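Local coordinates for protein nicastrin (Dictyostelium purpureum, PDB 4R12) that probably serves as an essential, putatively substrate-recruiting subunit of the gamma-secretase complex, which cleaves integral membrane proteins within the membrane, at residues V217-D222 / I323-I328; L342-A347 / P396-T401. One frame throughout, in Å; residues are numbered along the deposited sequence.

Contact 1: residues V217-D222 / I323-I328; sequences VMLPFD and IELNQI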
ATOM      1  N   VAL A 217     -13.292   3.469  11.732  1.00 24.35           N
ATOM      2  CA  VAL A 217     -13.007   2.191  11.090  1.00 23.66           C
ATOM      3  C   VAL A 217     -11.963   2.449  10.006  1.00 23.03           C
ATOM      4  O   VAL A 217     -12.199   3.224   9.100  1.00 24.04           O
ATOM      5  CB  VAL A 217     -14.273   1.572  10.480  1.00 24.31           C
ATOM      6  CG1 VAL A 217     -13.949   0.246   9.805  1.00 22.80           C
ATOM      7  CG2 VAL A 217     -15.356   1.404  11.550  1.00 26.99           C
ATOM      8  N   MET A 218     -10.810   1.804  10.101  1.00 22.31           N
ATOM      9  CA  MET A 218      -9.671   2.233   9.299  1.00 21.68           C
ATOM     10  C   MET A 218      -8.793   1.086   8.859  1.00 23.55           C
ATOM     11  O   MET A 218      -8.911  -0.037   9.375  1.00 21.12           O
ATOM     12  CB  MET A 218      -8.822   3.215  10.092  1.00 22.19           C
ATOM     13  CG  MET A 218      -8.062   2.547  11.229  1.00 24.69           C
ATOM     14  SD  MET A 218      -7.485   3.797  12.397  1.00 30.62           S
ATOM     15  CE  MET A 218      -6.220   2.868  13.270  1.00 25.09           C
ATOM     16  N   LEU A 219      -7.902   1.385   7.916  1.00 23.02           N
ATOM     17  CA  LEU A 219      -6.933   0.419   7.428  1.00 20.56           C
ATOM     18  C   LEU A 219      -5.815   1.158   6.708  1.00 22.72           C
ATOM     19  O   LEU A 219      -5.996   2.302   6.262  1.00 22.73           O
ATOM     20  CB  LEU A 219      -7.582  -0.608   6.489  1.00 20.89           C
ATOM     21  CG  LEU A 219      -8.361  -0.151   5.249  1.00 22.92           C
ATOM     22  CD1 LEU A 219      -7.442   0.263   4.086  1.00 21.72           C
ATOM     23  CD2 LEU A 219      -9.322  -1.269   4.804  1.00 21.15           C
ATOM     24  N   PRO A 220      -4.651   0.508   6.596  1.00 23.49           N
ATOM     25  CA  PRO A 220      -3.571   1.022   5.753  1.00 23.58           C
ATOM     26  C   PRO A 220      -3.749   0.501   4.329  1.00 21.82           C
ATOM     27  O   PRO A 220      -3.762  -0.713   4.149  1.00 22.79           O
ATOM     28  CB  PRO A 220      -2.314   0.442   6.416  1.00 23.97           C
ATOM     29  CG  PRO A 220      -2.785  -0.878   6.984  1.00 22.39           C
ATOM     30  CD  PRO A 220      -4.239  -0.676   7.378  1.00 22.11           C
ATOM     31  N   PHE A 221      -3.922   1.365   3.334  1.00 19.54           N
ATOM     32  CA  PHE A 221      -4.145   0.816   1.990  1.00 20.05           C
ATOM     33  C   PHE A 221      -2.878   0.745   1.129  1.00 19.78           C
ATOM     34  O   PHE A 221      -2.879   0.072   0.087  1.00 19.00           O
ATOM     35  CB  PHE A 221      -5.257   1.580   1.240  1.00 19.55           C
ATOM     36  CG  PHE A 221      -4.871   2.953   0.728  1.00 22.90           C
ATOM     37  CD1 PHE A 221      -4.370   3.122  -0.571  1.00 23.17           C
ATOM     38  CD2 PHE A 221      -5.096   4.086   1.501  1.00 33.03           C
ATOM     39  CE1 PHE A 221      -4.061   4.383  -1.057  1.00 32.57           C
ATOM     40  CE2 PHE A 221      -4.790   5.347   1.023  1.00 36.06           C
ATOM     41  CZ  PHE A 221      -4.273   5.499  -0.262  1.00 29.66           C
ATOM     42  N   ASP A 222      -1.793   1.383   1.549  1.00 22.96           N
ATOM     43  CA  ASP A 222      -0.576   1.313   0.741  1.00 22.75           C
ATOM     44  C   ASP A 222       0.142  -0.023   0.958  1.00 23.37           C
ATOM     45  O   ASP A 222      -0.077  -0.717   1.959  1.00 21.69           O
ATOM     46  CB  ASP A 222       0.367   2.490   1.039  1.00 21.05           C
ATOM     47  CG  ASP A 222       0.902   2.477   2.459  1.00 23.52           C
ATOM     48  OD1 ASP A 222       0.093   2.380   3.400  1.00 23.32           O
ATOM     49  OD2 ASP A 222       2.139   2.563   2.635  1.00 24.52           O
ATOM     50  N   ILE A 323     -11.630   0.545  15.078  1.00 26.20           N
ATOM     51  CA  ILE A 323     -11.542  -0.764  14.453  1.00 24.27           C
ATOM     52  C   ILE A 323     -10.558  -0.693  13.269  1.00 24.52           C
ATOM     53  O   ILE A 323     -10.724   0.138  12.374  1.00 25.17           O
ATOM     54  CB  ILE A 323     -12.925  -1.240  13.943  1.00 27.20           C
ATOM     55  CG1 ILE A 323     -13.996  -1.056  15.026  1.00 28.14           C
ATOM     56  CG2 ILE A 323     -12.869  -2.687  13.469  1.00 25.17           C
ATOM     57  CD1 ILE A 323     -13.802  -1.964  16.220  1.00 30.63           C
ATOM     58  N   GLU A 324      -9.550  -1.559  13.262  1.00 24.41           N
ATOM     59  CA  GLU A 324      -8.598  -1.594  12.162  1.00 24.34           C
ATOM     60  C   GLU A 324      -8.592  -2.953  11.478  1.00 23.67           C
ATOM     61  O   GLU A 324      -8.578  -3.994  12.133  1.00 24.72           O
ATOM     62  CB  GLU A 324      -7.176  -1.266  12.635  1.00 24.25           C
ATOM     63  CG  GLU A 324      -6.135  -1.293  11.490  1.00 24.25           C
ATOM     64  CD  GLU A 324      -4.741  -0.915  11.951  1.00 25.29           C
ATOM     65  OE1 GLU A 324      -4.586  -0.577  13.151  1.00 25.83           O
ATOM     66  OE2 GLU A 324      -3.794  -0.973  11.120  1.00 24.29           O
ATOM     67  N   LEU A 325      -8.607  -2.928  10.150  1.00 22.71           N
ATOM     68  CA  LEU A 325      -8.408  -4.131   9.361  1.00 21.56           C
ATOM     69  C   LEU A 325      -6.929  -4.225   8.985  1.00 22.44           C
ATOM     70  O   LEU A 325      -6.381  -3.289   8.433  1.00 23.36           O
ATOM     71  CB  LEU A 325      -9.281  -4.096   8.105  1.00 20.49           C
ATOM     72  CG  LEU A 325     -10.755  -3.804   8.376  1.00 22.15           C
ATOM     73  CD1 LEU A 325     -11.519  -3.928   7.071  1.00 22.58           C
ATOM     74  CD2 LEU A 325     -11.316  -4.756   9.439  1.00 23.65           C
ATOM     75  N   ASN A 326      -6.275  -5.340   9.295  1.00 21.80           N
ATOM     76  CA  ASN A 326      -4.851  -5.420   9.002  1.00 22.74           C
ATOM     77  C   ASN A 326      -4.407  -6.842   8.697  1.00 22.83           C
ATOM     78  O   ASN A 326      -4.020  -7.600   9.604  1.00 24.83           O
ATOM     79  CB  ASN A 326      -4.046  -4.845  10.167  1.00 23.41           C
ATOM     80  CG  ASN A 326      -2.636  -4.450   9.743  1.00 25.29           C
ATOM     81  OD1 ASN A 326      -1.883  -5.285   9.244  1.00 26.23           O
ATOM     82  ND2 ASN A 326      -2.297  -3.167   9.889  1.00 25.70           N
ATOM     83  N   GLN A 327      -4.464  -7.162   7.400  1.00 20.75           N
ATOM     84  CA  GLN A 327      -4.275  -8.504   6.813  1.00 20.35           C
ATOM     85  C   GLN A 327      -5.393  -9.470   7.221  1.00 24.75           C
ATOM     86  O   GLN A 327      -5.303 -10.157   8.247  1.00 24.05           O
ATOM     87  CB  GLN A 327      -2.893  -9.072   7.176  1.00 22.28           C
ATOM     88  CG  GLN A 327      -1.739  -8.128   6.819  1.00 22.93           C
ATOM     89  CD  GLN A 327      -0.395  -8.849   6.735  1.00 23.22           C
ATOM     90  OE1 GLN A 327       0.024  -9.288   5.659  1.00 23.02           O
ATOM     91  NE2 GLN A 327       0.267  -9.001   7.876  1.00 23.71           N
ATOM     92  N   ILE A 328      -6.451  -9.524   6.411  1.00 23.27           N
ATOM     93  CA  ILE A 328      -7.630 -10.327   6.774  1.00 24.59           C
ATOM     94  C   ILE A 328      -8.066 -11.288   5.667  1.00 25.28           C
ATOM     95  O   ILE A 328      -9.157 -11.878   5.734  1.00 23.85           O
ATOM     96  CB  ILE A 328      -8.823  -9.417   7.166  1.00 23.41           C
ATOM     97  CG1 ILE A 328      -9.251  -8.514   6.001  1.00 22.33           C
ATOM     98  CG2 ILE A 328      -8.485  -8.586   8.416  1.00 23.32           C
ATOM     99  CD1 ILE A 328     -10.574  -7.762   6.276  1.00 22.59           C
TER
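M218 and E324 point to the same face of two parallel strands of the large lobe, whose family is related to zinc exopeptidases, and their side chains cross obliquely. In M218, CG sits between the backbone N and the carbonyl carbon (chi1 71°), and the extended chain beyond it brings CE to 3.8 Å from E324 OE1. E324 is itself drawn out straight, with CG anti to the backbone N, and its carboxylate takes bonds from three residues. N326 ND2 gives OE2 a 2.9 Å bond, approaching from above the carboxylate plane (44° out of it) although OE2 lies in the plane of the N326 amide. S384 N also reaches OE2, while S385 OG hydrogen-bonds OE1. An alanine in place of E324 would probably leave S385 OG, S384 N and N326 ND2 without the carboxylate and let the N326 amide turn. On the opposite face V217 and I323 meet loosely, and helix 427-441 packs over both through I438 and F437. Further along, L219 CD2 lies 4.1 Å from L325 CD1. Two backbone bonds join the strands, M218 N to I323 O at 2.8 Å and L325 N to M218 O at 3.0 Å. P220 has no N-H with which to continue the ladder. Its ring crosses the N326 side chain at about a right angle, with CG 3.7 Å from ND2, and its CD sits 3.5 Å from L325 O, a buried carbonyl oxygen that has no hydrogen-bond partner in the model.

Contact 2: residues L342-A347 / P396-T401; sequences LYLHTA and PVVVIT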
ATOM      1  N   LEU A 342     -10.208 -15.448  12.154  1.00 27.37           N
ATOM      2  CA  LEU A 342      -9.570 -14.139  12.206  1.00 26.54           C
ATOM      3  C   LEU A 342      -9.266 -13.852  13.657  1.00 29.43           C
ATOM      4  O   LEU A 342      -9.969 -14.328  14.544  1.00 28.88           O
ATOM      5  CB  LEU A 342     -10.458 -13.040  11.605  1.00 24.51           C
ATOM      6  CG  LEU A 342     -10.657 -13.103  10.089  1.00 26.96           C
ATOM      7  CD1 LEU A 342     -11.672 -12.025   9.627  1.00 24.60           C
ATOM      8  CD2 LEU A 342      -9.323 -12.951   9.326  1.00 24.53           C
ATOM      9  N   TYR A 343      -8.229 -13.062  13.894  1.00 26.98           N
ATOM     10  CA  TYR A 343      -7.711 -12.861  15.241  1.00 29.09           C
ATOM     11  C   TYR A 343      -7.912 -11.426  15.686  1.00 27.81           C
ATOM     12  O   TYR A 343      -7.749 -10.493  14.911  1.00 26.47           O
ATOM     13  CB  TYR A 343      -6.234 -13.253  15.296  1.00 26.23           C
ATOM     14  CG  TYR A 343      -6.058 -14.746  15.188  1.00 28.02           C
ATOM     15  CD1 TYR A 343      -5.962 -15.372  13.948  1.00 28.02           C
ATOM     16  CD2 TYR A 343      -6.038 -15.541  16.331  1.00 31.13           C
ATOM     17  CE1 TYR A 343      -5.828 -16.758  13.852  1.00 30.27           C
ATOM     18  CE2 TYR A 343      -5.909 -16.913  16.247  1.00 31.95           C
ATOM     19  CZ  TYR A 343      -5.800 -17.514  15.008  1.00 31.14           C
ATOM     20  OH  TYR A 343      -5.663 -18.883  14.942  1.00 34.10           O
ATOM     21  N   LEU A 344      -8.315 -11.263  16.936  1.00 27.95           N
ATOM     22  CA  LEU A 344      -8.618  -9.948  17.474  1.00 29.27           C
ATOM     23  C   LEU A 344      -7.506  -9.499  18.409  1.00 32.04           C
ATOM     24  O   LEU A 344      -7.316 -10.085  19.473  1.00 32.41           O
ATOM     25  CB  LEU A 344      -9.967  -9.969  18.212  1.00 29.78           C
ATOM     26  CG  LEU A 344     -11.158 -10.329  17.316  1.00 31.84           C
ATOM     27  CD1 LEU A 344     -12.451 -10.288  18.120  1.00 30.14           C
ATOM     28  CD2 LEU A 344     -11.250  -9.406  16.090  1.00 26.81           C
ATOM     29  N   HIS A 345      -6.755  -8.480  17.999  1.00 29.31           N
ATOM     30  CA  HIS A 345      -5.690  -7.937  18.833  1.00 29.77           C
ATOM     31  C   HIS A 345      -6.182  -6.633  19.425  1.00 31.99           C
ATOM     32  O   HIS A 345      -6.423  -5.677  18.698  1.00 29.81           O
ATOM     33  CB  HIS A 345      -4.407  -7.718  18.011  1.00 26.83           C
ATOM     34  CG  HIS A 345      -3.986  -8.928  17.237  1.00 26.46           C
ATOM     35  ND1 HIS A 345      -2.848  -9.643  17.536  1.00 28.88           N
ATOM     36  CD2 HIS A 345      -4.571  -9.567  16.195  1.00 26.45           C
ATOM     37  CE1 HIS A 345      -2.740 -10.665  16.704  1.00 27.79           C
ATOM     38  NE2 HIS A 345      -3.772 -10.643  15.881  1.00 25.63           N
ATOM     39  N   THR A 346      -6.319  -6.591  20.746  1.00 29.02           N
ATOM     40  CA  THR A 346      -7.019  -5.482  21.377  1.00 30.79           C
ATOM     41  C   THR A 346      -6.093  -4.612  22.215  1.00 32.46           C
ATOM     42  O   THR A 346      -5.061  -5.073  22.706  1.00 31.76           O
ATOM     43  CB  THR A 346      -8.186  -5.993  22.273  1.00 33.47           C
ATOM     44  OG1 THR A 346      -7.679  -6.885  23.271  1.00 33.89           O
ATOM     45  CG2 THR A 346      -9.212  -6.736  21.433  1.00 32.62           C
ATOM     46  N   ALA A 347      -6.466  -3.346  22.364  1.00 31.85           N
ATOM     47  CA  ALA A 347      -5.744  -2.432  23.238  1.00 31.61           C
ATOM     48  C   ALA A 347      -6.694  -1.338  23.698  1.00 33.28           C
ATOM     49  O   ALA A 347      -7.827  -1.251  23.225  1.00 32.59           O
ATOM     50  CB  ALA A 347      -4.530  -1.843  22.519  1.00 31.20           C
ATOM     51  N   PRO A 396     -11.548   1.735  23.338  1.00 34.26           N
ATOM     52  CA  PRO A 396     -11.298   0.383  22.835  1.00 34.51           C
ATOM     53  C   PRO A 396     -10.725   0.387  21.413  1.00 32.58           C
ATOM     54  O   PRO A 396     -11.241   1.065  20.519  1.00 31.86           O
ATOM     55  CB  PRO A 396     -12.683  -0.267  22.880  1.00 34.27           C
ATOM     56  CG  PRO A 396     -13.637   0.880  22.799  1.00 35.70           C
ATOM     57  CD  PRO A 396     -12.985   1.996  23.539  1.00 35.53           C
ATOM     58  N   VAL A 397      -9.652  -0.371  21.235  1.00 32.44           N
ATOM     59  CA  VAL A 397      -9.006  -0.527  19.947  1.00 28.96           C
ATOM     60  C   VAL A 397      -8.981  -2.005  19.596  1.00 29.55           C
ATOM     61  O   VAL A 397      -8.545  -2.831  20.397  1.00 29.90           O
ATOM     62  CB  VAL A 397      -7.577   0.033  19.962  1.00 30.12           C
ATOM     63  CG1 VAL A 397      -6.868  -0.282  18.648  1.00 29.14           C
ATOM     64  CG2 VAL A 397      -7.587   1.542  20.232  1.00 29.20           C
ATOM     65  N   VAL A 398      -9.494  -2.337  18.418  1.00 28.22           N
ATOM     66  CA  VAL A 398      -9.520  -3.710  17.952  1.00 27.43           C
ATOM     67  C   VAL A 398      -8.858  -3.783  16.593  1.00 26.31           C
ATOM     68  O   VAL A 398      -9.351  -3.202  15.621  1.00 26.59           O
ATOM     69  CB  VAL A 398     -10.947  -4.265  17.846  1.00 28.43           C
ATOM     70  CG1 VAL A 398     -10.906  -5.712  17.366  1.00 30.02           C
ATOM     71  CG2 VAL A 398     -11.683  -4.154  19.201  1.00 30.44           C
ATOM     72  N   VAL A 399      -7.729  -4.473  16.542  1.00 27.20           N
ATOM     73  CA  VAL A 399      -7.053  -4.733  15.286  1.00 27.69           C
ATOM     74  C   VAL A 399      -7.419  -6.149  14.846  1.00 26.31           C
ATOM     75  O   VAL A 399      -7.162  -7.116  15.554  1.00 26.11           O
ATOM     76  CB  VAL A 399      -5.525  -4.572  15.420  1.00 26.59           C
ATOM     77  CG1 VAL A 399      -4.838  -4.789  14.086  1.00 24.84           C
ATOM     78  CG2 VAL A 399      -5.191  -3.183  15.976  1.00 26.16           C
ATOM     79  N   ILE A 400      -8.044  -6.260  13.683  1.00 25.00           N
ATOM     80  CA  ILE A 400      -8.459  -7.552  13.158  1.00 24.96           C
ATOM     81  C   ILE A 400      -7.449  -8.065  12.125  1.00 25.24           C
ATOM     82  O   ILE A 400      -7.190  -7.389  11.139  1.00 23.44           O
ATOM     83  CB  ILE A 400      -9.861  -7.460  12.502  1.00 24.30           C
ATOM     84  CG1 ILE A 400     -10.879  -6.857  13.482  1.00 24.60           C
ATOM     85  CG2 ILE A 400     -10.301  -8.822  11.992  1.00 24.00           C
ATOM     86  CD1 ILE A 400     -12.325  -6.786  12.922  1.00 25.28           C
ATOM     87  N   THR A 401      -6.887  -9.252  12.357  1.00 24.15           N
ATOM     88  CA  THR A 401      -5.898  -9.836  11.450  1.00 24.28           C
ATOM     89  C   THR A 401      -6.188 -11.305  11.203  1.00 24.88           C
ATOM     90  O   THR A 401      -7.090 -11.882  11.817  1.00 26.83           O
ATOM     91  CB  THR A 401      -4.438  -9.739  12.017  1.00 23.59           C
ATOM     92  OG1 THR A 401      -4.210 -10.816  12.938  1.00 25.10           O
ATOM     93  CG2 THR A 401      -4.187  -8.410  12.723  1.00 24.23           C
TER
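The H345 side chain crosses that of T401 at about a right angle: CD2 is 3.7 Å from the threonine CG2, and NE2 makes a 3.0 Å hydrogen bond with T401 OG1. The ring leaves the strand with CG beside the backbone N and anti to the carbonyl carbon (chi1 -52°), and V399 O lies at its edge, in the ring plane, 3.6 Å from CD2. The polar ends have a second partner in H403, whose O bonds NE2 and whose N bonds T401 OG1, so the ring and the hydroxyl are both tied to the chain just beyond the strand. The backbones form a regular antiparallel ladder. Y343, H345 and A347 form hydrogen-bonded pairs with T401, V399 and V397, two bonds each. The shortest of the six is Y343 N to T401 O at 2.6 Å, nearly straight at the hydrogen (177°). That carbonyl oxygen is also touched by L342, whose CD2 comes within 3.5 Å. The face with L344, V398 and I400 is largely aliphatic, though T346 shares it. L344 and I400 lie side by side, pointing the same way, with L344 CD2 3.7 Å from I400 CG1. The same methyl meets V398 CG1 at 3.9 Å, so one leucine branch bridges two residues of the partner strand. Helix 352-362 covers this face, L358 packing on L344 and I400, and T355 on L344 and T346. Across the sheet, helix 385-389 lies against A347, V397 and V399, while strands 370-374 and 319-325 extend the sheet beyond 339-347 and 397-401.

From the N terminus, strand 214-220 comes first; the chain then runs through helix 234-252 and strand 262-268, which pairs with the other edge of 214-220, before contact 1 closes this 100-residue loop at strand 319-325. Contact 2 follows in series, neither crossing nor enclosing the first: 339-347 leads through helix 352-362, strand 370-374 and helix 385-389, and strand 397-401 comes back antiparallel to it. The two contacts join where 397-401 slots between 319-325 and 339-347, with probable hydrogen bonds E324 N to V398 O and I400 N to E324 O. The E324 backbone thus pairs with strands on both sides, and the strand parts of all four segments belong to one run of neighbours.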